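Local coordinates for TIR-like domain-containing protein (Prevotella corporis, PDB 7EBD) that is a bacterial STING-family protein that binds the C2E ligand in a pocket between its two subunits, at residues T8-S13 / T102-I107; K38-G43 / S88-D93. All blocks are in the same frame, centred on the assembly; numbering follows the deposited sequence.

Contact 1. Residues T8-S13 / T102-I107. With C2E (9,9'-[(2R,3R,3aS,5S,7aR,9R,10R,10aS,12S,14aR)-3,5,10,12-tetrahydroxy-5,12-dioxidooctahydro-2H,7H-difuro[3,2-d:3',2'-j][1,3,7,9,2,8]tetraoxadiphosphacyclododecine-2,9-diyl]bis(2-amino-1,9-dihydro-6H-purin-6-one)), chain E.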
# COMPACT_ATOMS: atom_id res chain seq x y z
N THR A 8 9.58 10.39 1.37
CA THR A 8 9.89 10.27 -0.05
C THR A 8 9.58 8.86 -0.56
O THR A 8 8.92 8.69 -1.59
CB THR A 8 11.37 10.61 -0.29
OG1 THR A 8 11.59 11.99 0.03
CG2 THR A 8 11.76 10.35 -1.73
N VAL A 9 10.06 7.84 0.16
CA VAL A 9 9.80 6.46 -0.25
C VAL A 9 8.31 6.15 -0.17
O VAL A 9 7.77 5.42 -1.01
CB VAL A 9 10.63 5.49 0.61
CG1 VAL A 9 10.35 4.05 0.22
CG2 VAL A 9 12.11 5.80 0.47
N ILE A 10 7.63 6.69 0.85
CA ILE A 10 6.19 6.49 0.96
C ILE A 10 5.47 7.08 -0.24
O ILE A 10 4.56 6.45 -0.81
CB ILE A 10 5.68 7.09 2.29
CG1 ILE A 10 6.15 6.25 3.48
CG2 ILE A 10 4.16 7.20 2.28
CD1 ILE A 10 5.58 4.85 3.49
N ALA A 11 5.87 8.28 -0.66
CA ALA A 11 5.26 8.90 -1.82
C ALA A 11 5.53 8.09 -3.08
O ALA A 11 4.63 7.92 -3.92
CB ALA A 11 5.77 10.33 -1.98
N ILE A 12 6.75 7.57 -3.23
CA ILE A 12 7.07 6.78 -4.41
C ILE A 12 6.24 5.50 -4.45
O ILE A 12 5.70 5.12 -5.49
CB ILE A 12 8.57 6.47 -4.47
CG1 ILE A 12 9.39 7.76 -4.54
CG2 ILE A 12 8.89 5.60 -5.67
CD1 ILE A 12 10.88 7.53 -4.52
N SER A 13 6.12 4.82 -3.30
CA SER A 13 5.32 3.60 -3.25
C SER A 13 3.85 3.89 -3.52
O SER A 13 3.18 3.13 -4.24
CB SER A 13 5.48 2.91 -1.89
OG SER A 13 6.77 2.34 -1.76
N THR A 102 -3.78 5.76 2.75
CA THR A 102 -3.62 4.99 3.98
C THR A 102 -2.17 4.62 4.24
O THR A 102 -1.80 4.35 5.40
CB THR A 102 -4.48 3.73 3.92
OG1 THR A 102 -4.22 3.03 2.70
CG2 THR A 102 -5.96 4.10 3.96
N ILE A 103 -1.32 4.61 3.20
CA ILE A 103 0.09 4.31 3.36
C ILE A 103 0.78 5.25 4.33
O ILE A 103 1.82 4.92 4.89
CB ILE A 103 0.79 4.34 1.98
CG1 ILE A 103 2.17 3.69 2.05
CG2 ILE A 103 0.87 5.76 1.45
CD1 ILE A 103 2.91 3.68 0.72
N LEU A 104 0.21 6.44 4.55
CA LEU A 104 0.79 7.40 5.48
C LEU A 104 0.75 6.90 6.92
O LEU A 104 1.44 7.46 7.77
CB LEU A 104 0.07 8.74 5.38
CG LEU A 104 0.19 9.51 4.06
CD1 LEU A 104 -0.82 10.65 4.03
CD2 LEU A 104 1.61 10.03 3.87
N SER A 105 -0.05 5.87 7.21
CA SER A 105 -0.19 5.35 8.57
C SER A 105 1.17 5.14 9.22
O SER A 105 1.46 5.70 10.29
CB SER A 105 -0.98 4.04 8.55
OG SER A 105 -0.29 3.04 7.83
N GLY A 106 2.03 4.35 8.57
CA GLY A 106 3.36 4.10 9.10
C GLY A 106 4.09 5.38 9.47
O GLY A 106 4.67 5.49 10.56
N ILE A 107 4.05 6.37 8.58
CA ILE A 107 4.68 7.66 8.84
C ILE A 107 4.31 8.14 10.24
O ILE A 107 5.18 8.41 11.08
CB ILE A 107 4.28 8.69 7.77
CG1 ILE A 107 4.97 8.39 6.44
CG2 ILE A 107 4.62 10.10 8.23
CD1 ILE A 107 6.46 8.68 6.45
P1 C2E E . 1.20 -1.09 -2.30
O2P C2E E . 0.65 -2.15 -3.23
O1P C2E E . 2.45 -0.60 -2.97
O5' C2E E . 0.26 0.25 -2.19
C5' C2E E . 0.84 1.40 -1.66
C4' C2E E . -0.28 2.38 -1.23
O4' C2E E . -0.98 2.74 -2.27
C3' C2E E . -1.28 1.68 -0.29
O3' C2E E . -0.89 1.84 0.99
C2' C2E E . -2.59 2.45 -0.57
O2' C2E E . -2.62 3.73 0.21
C1' C2E E . -2.54 2.73 -1.85
N9 C2E E . -3.26 1.74 -2.60
C8 C2E E . -2.68 0.67 -3.15
N7 C2E E . -3.69 0.01 -3.76
C5 C2E E . -4.83 0.68 -3.56
C6 C2E E . -6.28 0.42 -3.99
O6 C2E E . -6.55 -0.53 -4.64
N1 C2E E . -7.31 1.34 -3.62
C2 C2E E . -7.00 2.50 -2.84
N2 C2E E . -8.05 3.43 -2.46
N3 C2E E . -5.62 2.75 -2.42
C4 C2E E . -4.56 1.79 -2.82
P11 C2E E . -1.62 0.77 2.04
O21 C2E E . -3.12 0.89 2.16
O11 C2E E . -1.09 1.10 3.41
O5A C2E E . -1.04 -0.72 1.65
C5A C2E E . 0.30 -0.86 2.04
C4A C2E E . 0.83 -2.16 1.56
O4A C2E E . 0.19 -3.15 2.11
C3A C2E E . 0.59 -2.31 -0.10
O3A C2E E . 1.72 -1.67 -0.84
C2A C2E E . 0.57 -3.51 -0.31
O2A C2E E . 1.96 -4.07 -0.42
C1A C2E E . -0.15 -4.13 1.00
N91 C2E E . -1.44 -4.19 0.82
C81 C2E E . -2.42 -3.34 1.17
N71 C2E E . -3.58 -3.88 0.75
C51 C2E E . -3.31 -5.04 0.16
C61 C2E E . -4.21 -6.07 -0.50
O61 C2E E . -5.38 -5.90 -0.54
N11 C2E E . -3.65 -7.25 -1.08
C21 C2E E . -2.22 -7.46 -1.03
N21 C2E E . -1.64 -8.66 -1.62
N31 C2E E . -1.36 -6.47 -0.40
C41 C2E E . -1.96 -5.24 0.20
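Ile10 and Ile103 meet through aliphatic branches; the flat guanines of C2E bring neither face nor edge against the two segments, which touch the ligand's sugar-phosphate ring instead. This is the dimer-interface pocket of a STING domain: helix 6-28 packs on the chain running into helix 104-111, and Ser13, Thr102 and Ile103 line the bound ligand. Ile10 fills the gap between the segments. With chi1 at -71° its CG2 lies anti to the backbone N and rests on CG2 of Ile103 (3.7 Å) as well as on CD2 of Leu104. Its other branch slides past Ile107 in the opposite direction, CG1 to CG1 at 3.8 Å. Phe137 of helix 124-146 touches both Ile10 and Leu104, and Ile10 of the second subunit packs on Ile10, so the apolar core continues across the dimer. Ile103 reaches back to the helix with a fully extended chain (chi1 -166°), which sets its CD1 3.6 Å from Ile10 O and 3.7 Å from Ser13 CB. The hydroxyl of Ser13 turns to the second subunit, where Ile103 O is its hydrogen-bond partner; the reciprocal bond ties the subunits twice. On the ligand side, C2E O2' donates to Thr102 OG1 at 3.0 Å. Thr102 OG1 in turn donates to phosphate oxygen O21, a bond so short that its exact length is doubtful. Asp99 and His85 of both subunits, Arg80, and Thr102 of the second subunit also bond C2E. Ile103 N adds a weak, bent bond to O2' (3.4 Å, 142° at the hydrogen), while Ile103 CB stands 3.2 Å from C2E O3'.

Contact 2. Residues K38-G43 / S88-D93. With ACT (acetate ion), chain C.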
# COMPACT_ATOMS: atom_id res chain seq x y z
N LYS A 38 -23.59 4.42 -16.26
CA LYS A 38 -23.13 5.64 -16.90
C LYS A 38 -21.78 5.44 -17.56
O LYS A 38 -20.98 4.60 -17.16
CB LYS A 38 -23.04 6.78 -15.89
CG LYS A 38 -24.13 7.82 -16.01
CD LYS A 38 -23.65 9.19 -15.55
CE LYS A 38 -22.84 9.88 -16.63
NZ LYS A 38 -22.40 11.24 -16.21
N THR A 39 -21.53 6.26 -18.59
CA THR A 39 -20.26 6.29 -19.30
C THR A 39 -19.70 7.70 -19.20
O THR A 39 -20.32 8.65 -19.70
CB THR A 39 -20.42 5.87 -20.76
OG1 THR A 39 -20.77 4.48 -20.82
CG2 THR A 39 -19.13 6.10 -21.53
N TYR A 40 -18.54 7.84 -18.57
CA TYR A 40 -17.95 9.14 -18.32
C TYR A 40 -16.89 9.46 -19.37
O TYR A 40 -16.10 8.60 -19.75
CB TYR A 40 -17.33 9.20 -16.92
CG TYR A 40 -18.34 9.07 -15.81
CD1 TYR A 40 -18.97 10.19 -15.30
CD2 TYR A 40 -18.66 7.83 -15.27
CE1 TYR A 40 -19.90 10.09 -14.28
CE2 TYR A 40 -19.58 7.72 -14.25
CZ TYR A 40 -20.20 8.85 -13.76
OH TYR A 40 -21.12 8.75 -12.75
N THR A 41 -16.89 10.72 -19.82
CA THR A 41 -15.88 11.20 -20.75
C THR A 41 -14.74 11.94 -20.05
O THR A 41 -13.68 12.13 -20.66
CB THR A 41 -16.51 12.14 -21.78
OG1 THR A 41 -17.23 13.18 -21.11
CG2 THR A 41 -17.47 11.37 -22.69
N SER A 42 -14.93 12.35 -18.80
CA SER A 42 -13.92 13.06 -18.04
C SER A 42 -13.88 12.53 -16.62
O SER A 42 -14.92 12.26 -16.01
CB SER A 42 -14.18 14.57 -18.03
OG SER A 42 -15.43 14.86 -17.43
N GLY A 43 -12.67 12.38 -16.09
CA GLY A 43 -12.50 11.88 -14.74
C GLY A 43 -11.35 12.59 -14.06
O GLY A 43 -10.40 13.04 -14.70
N SER A 88 -15.95 7.20 -5.16
CA SER A 88 -16.15 8.18 -6.22
C SER A 88 -17.55 8.76 -6.15
O SER A 88 -18.39 8.33 -5.34
CB SER A 88 -15.90 7.56 -7.60
OG SER A 88 -16.83 6.52 -7.86
N LYS A 89 -17.78 9.74 -7.00
CA LYS A 89 -19.10 10.35 -7.16
C LYS A 89 -19.19 10.94 -8.56
O LYS A 89 -18.20 11.00 -9.30
CB LYS A 89 -19.37 11.42 -6.09
CG LYS A 89 -18.58 12.70 -6.29
CD LYS A 89 -18.79 13.67 -5.14
CE LYS A 89 -19.80 14.74 -5.51
NZ LYS A 89 -19.80 15.87 -4.53
N GLU A 90 -20.40 11.35 -8.92
CA GLU A 90 -20.69 11.95 -10.21
C GLU A 90 -20.90 13.44 -10.04
O GLU A 90 -21.65 13.86 -9.15
CB GLU A 90 -21.93 11.30 -10.84
CG GLU A 90 -22.60 12.13 -11.91
CD GLU A 90 -23.94 11.56 -12.34
OE1 GLU A 90 -24.02 10.33 -12.55
OE2 GLU A 90 -24.91 12.33 -12.47
N GLU A 91 -20.23 14.24 -10.87
CA GLU A 91 -20.40 15.69 -10.91
C GLU A 91 -20.67 16.04 -12.37
O GLU A 91 -19.73 16.23 -13.15
CB GLU A 91 -19.18 16.42 -10.35
CG GLU A 91 -19.31 17.93 -10.33
CD GLU A 91 -19.77 18.46 -8.98
OE1 GLU A 91 -20.19 17.65 -8.14
OE2 GLU A 91 -19.70 19.69 -8.77
N GLY A 92 -21.94 16.11 -12.73
CA GLY A 92 -22.30 16.33 -14.12
C GLY A 92 -21.85 15.15 -14.95
O GLY A 92 -22.25 14.00 -14.73
N ASP A 93 -20.97 15.42 -15.92
CA ASP A 93 -20.40 14.38 -16.77
C ASP A 93 -19.04 13.92 -16.28
O ASP A 93 -18.38 13.13 -16.97
CB ASP A 93 -20.30 14.88 -18.21
CG ASP A 93 -21.66 15.16 -18.83
OD1 ASP A 93 -22.56 14.30 -18.71
OD2 ASP A 93 -21.83 16.24 -19.43
C ACT C . -20.32 6.06 -9.04
O ACT C . -19.51 6.78 -8.39
OXT ACT C . -20.83 4.95 -8.72
CH3 ACT C . -20.74 6.64 -10.42
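Tyr40 lays the edge of its ring against the tip of the hairpin formed by strands 84-91 and 94-99. The edge contacts are with Asp93, whose O is 3.4 Å from Tyr40 CD1, and with CG of Glu90; the Glu90 side chain crosses the tyrosine at about a right angle, bringing its CB within 3.3 Å of Tyr40 OH. One ring face carries Lys38 CE, 3.8 Å above the plane and offset toward the rim. Among the charged groups, Lys38 bends at chi3 (80°) and sends NZ past the ring toward the turn, where it forms a long salt bridge with Asp93 OD1 (4.0 Å). Glu90 OE1 is an opposite charge nearby, slightly beyond salt-bridge range of NZ. Hydroxyl bonding centres on two serines. Ser42 OG is bonded to Thr94 OG1 and comes 3.5 Å from Asp93 O, a weak and unsettled link. Ser88 OG, also bonded to Thr73 OG1, donates to an oxygen of the acetate (2.7 Å), probably a crystallisation additive, which Asn71 also binds and whose methyl lies 3.2 Å from Tyr40 OH. With Glu90 and Asp93 exposed, Lys38 partly so and their charges well separated, the electrostatic pull is probably modest.

The two contacts lie on opposite sides of the chain's centre, their own centres 29 Å apart and their nearest atoms about 14 Å apart, with no touch between them. In chain order 8-13 comes first, then 38-43, 88-93 and 102-107, so contact 2 is nested inside the loop that contact 1 closes. Contact 1 joins helix 6-28 to the loop and first turn leading into helix 104-111, at the dimer interface. Contact 2 brings the small 34-35/38-39 sheet and the start of strand 42-47 against the 84-91/94-99 hairpin of the mixed sheet. Strand 94-99 leads out of that hairpin toward 102-107, linking the exposed turn to the ligand pocket within a single STING domain.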